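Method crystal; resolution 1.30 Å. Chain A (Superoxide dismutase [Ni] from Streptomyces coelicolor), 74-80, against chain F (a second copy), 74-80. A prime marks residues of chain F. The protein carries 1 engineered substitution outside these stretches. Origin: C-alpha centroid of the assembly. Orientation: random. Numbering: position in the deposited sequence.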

# COMPACT_ATOMS: atom_id res chain seq x y z
N LEU A 74 8.39 -28.84 8.03
CA LEU A 74 7.69 -27.57 8.07
C LEU A 74 8.26 -26.53 7.14
O LEU A 74 7.55 -25.83 6.43
CB LEU A 74 7.68 -27.05 9.52
CG LEU A 74 6.91 -25.74 9.70
CD1 LEU A 74 5.48 -25.80 9.14
CD2 LEU A 74 6.86 -25.33 11.17
N HIS A 75 9.60 -26.44 7.08
CA HIS A 75 10.19 -25.52 6.11
C HIS A 75 9.72 -25.78 4.69
O HIS A 75 9.32 -24.85 3.99
CB HIS A 75 11.73 -25.62 6.14
CG HIS A 75 12.40 -24.99 7.30
ND1 HIS A 75 11.94 -23.87 7.93
CD2 HIS A 75 13.54 -25.31 7.94
CE1 HIS A 75 12.77 -23.53 8.93
NE2 HIS A 75 13.76 -24.41 8.94
N GLN A 76 9.81 -27.03 4.25
CA GLN A 76 9.39 -27.41 2.89
C GLN A 76 7.90 -27.27 2.73
O GLN A 76 7.44 -26.89 1.62
CB GLN A 76 9.82 -28.83 2.53
CG GLN A 76 9.59 -29.16 1.07
CD GLN A 76 10.46 -28.38 0.12
OE1 GLN A 76 11.68 -28.31 0.27
NE2 GLN A 76 9.85 -27.76 -0.89
N LEU A 77 7.13 -27.54 3.77
CA LEU A 77 5.70 -27.33 3.69
C LEU A 77 5.38 -25.86 3.43
O LEU A 77 4.54 -25.56 2.56
CB LEU A 77 5.05 -27.81 4.98
CG LEU A 77 3.56 -27.45 5.14
CD1 LEU A 77 2.76 -28.12 4.04
CD2 LEU A 77 3.15 -27.89 6.54
N VAL A 78 6.02 -24.95 4.15
CA VAL A 78 5.70 -23.53 3.92
C VAL A 78 6.10 -23.13 2.50
O VAL A 78 5.36 -22.43 1.81
CB VAL A 78 6.37 -22.66 4.98
CG1 VAL A 78 6.26 -21.18 4.63
CG2 VAL A 78 5.78 -22.93 6.37
N ASN A 79 7.27 -23.62 2.05
CA ASN A 79 7.71 -23.30 0.68
C ASN A 79 6.72 -23.81 -0.36
O ASN A 79 6.39 -23.07 -1.27
CB ASN A 79 9.11 -23.84 0.37
CG ASN A 79 9.75 -23.15 -0.83
OD1 ASN A 79 9.66 -23.66 -1.96
ND2 ASN A 79 10.40 -22.03 -0.57
N ASP A 80 6.26 -25.05 -0.19
CA ASP A 80 5.25 -25.63 -1.08
C ASP A 80 3.90 -24.88 -1.03
O ASP A 80 3.23 -24.76 -2.06
CB ASP A 80 5.00 -27.09 -0.70
CG ASP A 80 6.18 -27.99 -1.01
OD1 ASP A 80 7.13 -27.52 -1.67
OD2 ASP A 80 6.22 -29.16 -0.61
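Chain F 74-80: LHQLVND

The striking feature of this contact is that a histidine meets its own copy at the center: His75 and His75′ lie so close that their CB atoms are 3.7 Å apart and their CA atoms 6.2 Å, the nearest backbone approach between the two stretches. Both segments are helical from 74 to 80, with i to i+4 backbone hydrogen bonds such as Val78 N to Leu74 O, 2.9 Å, and Val78′ N to Leu74′ O, 2.8 Å. The N-to-C directions of the two helices differ by 77°, so they cross not far from perpendicular, with axes 10.2 Å apart at their closest; the compact contact buries just 276 Å² over both sides.

Each histidine points its CA-to-CB bond toward the other helix and adopts the m rotamer, which lays the ring over the partner's backbone: His75′ C and Gln76′ N lie over one face of the His75 ring, and His75 C over one face of the His75′ ring. A flat ring can lie against backbone, and its nitrogens still allow polar bonding. His75 NE2 donates to Gln76′ OE1 at 2.9 Å, and His75′ NE2 to Gln76 OE1, also at 2.9 Å. ND1 of both rings is satisfied elsewhere in the structure.

The CA-to-CB bond of each glutamine points sideways, but the side chain's length brings its amide to the other chain's histidine. While OE1 accepts across the contact, NE2 donates one turn along its own helix, from Gln76 NE2 to Asp80 OD1 at 2.8 Å and from Gln76′ NE2 to Asp80′ OD1 at 2.9 Å. Aspartate thus holds the amide without touching the other stretch. Asn79′ CB packs 4.2 Å from His75 CE1, as Asn79 CB does from His75′ CE1, while both asparagine amides bond elsewhere. Aliphatic Leu74, Leu77 and Val78, like their copies, suit buried places beyond this contact.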

# COMPACT_ATOMS: atom_id res chain seq x y z
N LEU F 74 19.63 -23.98 3.02
CA LEU F 74 19.01 -22.76 2.50
C LEU F 74 17.69 -22.40 3.18
O LEU F 74 17.42 -21.23 3.47
CB LEU F 74 18.82 -22.93 0.99
CG LEU F 74 18.24 -21.74 0.25
CD1 LEU F 74 19.03 -20.49 0.56
CD2 LEU F 74 18.24 -21.96 -1.24
N HIS F 75 16.81 -23.37 3.48
CA HIS F 75 15.54 -23.03 4.12
C HIS F 75 15.81 -22.33 5.45
O HIS F 75 15.28 -21.27 5.77
CB HIS F 75 14.70 -24.27 4.36
CG HIS F 75 14.05 -24.92 3.20
ND1 HIS F 75 13.55 -24.20 2.13
CD2 HIS F 75 13.80 -26.25 2.97
CE1 HIS F 75 13.02 -25.06 1.26
NE2 HIS F 75 13.16 -26.31 1.75
N GLN F 76 16.68 -23.00 6.23
CA GLN F 76 16.97 -22.42 7.55
C GLN F 76 17.72 -21.10 7.41
O GLN F 76 17.51 -20.21 8.23
CB GLN F 76 17.81 -23.39 8.36
CG GLN F 76 18.07 -22.91 9.79
CD GLN F 76 16.79 -22.88 10.58
OE1 GLN F 76 16.04 -23.87 10.63
NE2 GLN F 76 16.53 -21.72 11.18
N LEU F 77 18.58 -21.01 6.40
CA LEU F 77 19.24 -19.72 6.16
C LEU F 77 18.24 -18.61 5.86
O LEU F 77 18.38 -17.50 6.40
CB LEU F 77 20.23 -19.88 5.01
CG LEU F 77 20.85 -18.57 4.50
CD1 LEU F 77 21.65 -17.92 5.63
CD2 LEU F 77 21.69 -18.84 3.26
N VAL F 78 17.26 -18.87 5.01
CA VAL F 78 16.26 -17.84 4.73
C VAL F 78 15.49 -17.52 6.00
O VAL F 78 15.23 -16.33 6.31
CB VAL F 78 15.36 -18.26 3.55
CG1 VAL F 78 14.18 -17.27 3.39
CG2 VAL F 78 16.16 -18.36 2.28
N ASN F 79 15.12 -18.49 6.82
CA ASN F 79 14.34 -18.20 8.02
C ASN F 79 15.14 -17.34 8.98
O ASN F 79 14.69 -16.37 9.59
CB ASN F 79 13.94 -19.53 8.67
CG ASN F 79 12.86 -19.30 9.70
OD1 ASN F 79 13.12 -19.18 10.89
ND2 ASN F 79 11.63 -19.27 9.24
N ASP F 80 16.41 -17.68 9.12
CA ASP F 80 17.33 -16.95 9.97
C ASP F 80 17.51 -15.51 9.47
O ASP F 80 17.62 -14.58 10.28
CB ASP F 80 18.70 -17.63 10.09
CG ASP F 80 18.65 -18.88 10.97
OD1 ASP F 80 17.66 -19.14 11.67
OD2 ASP F 80 19.65 -19.63 10.93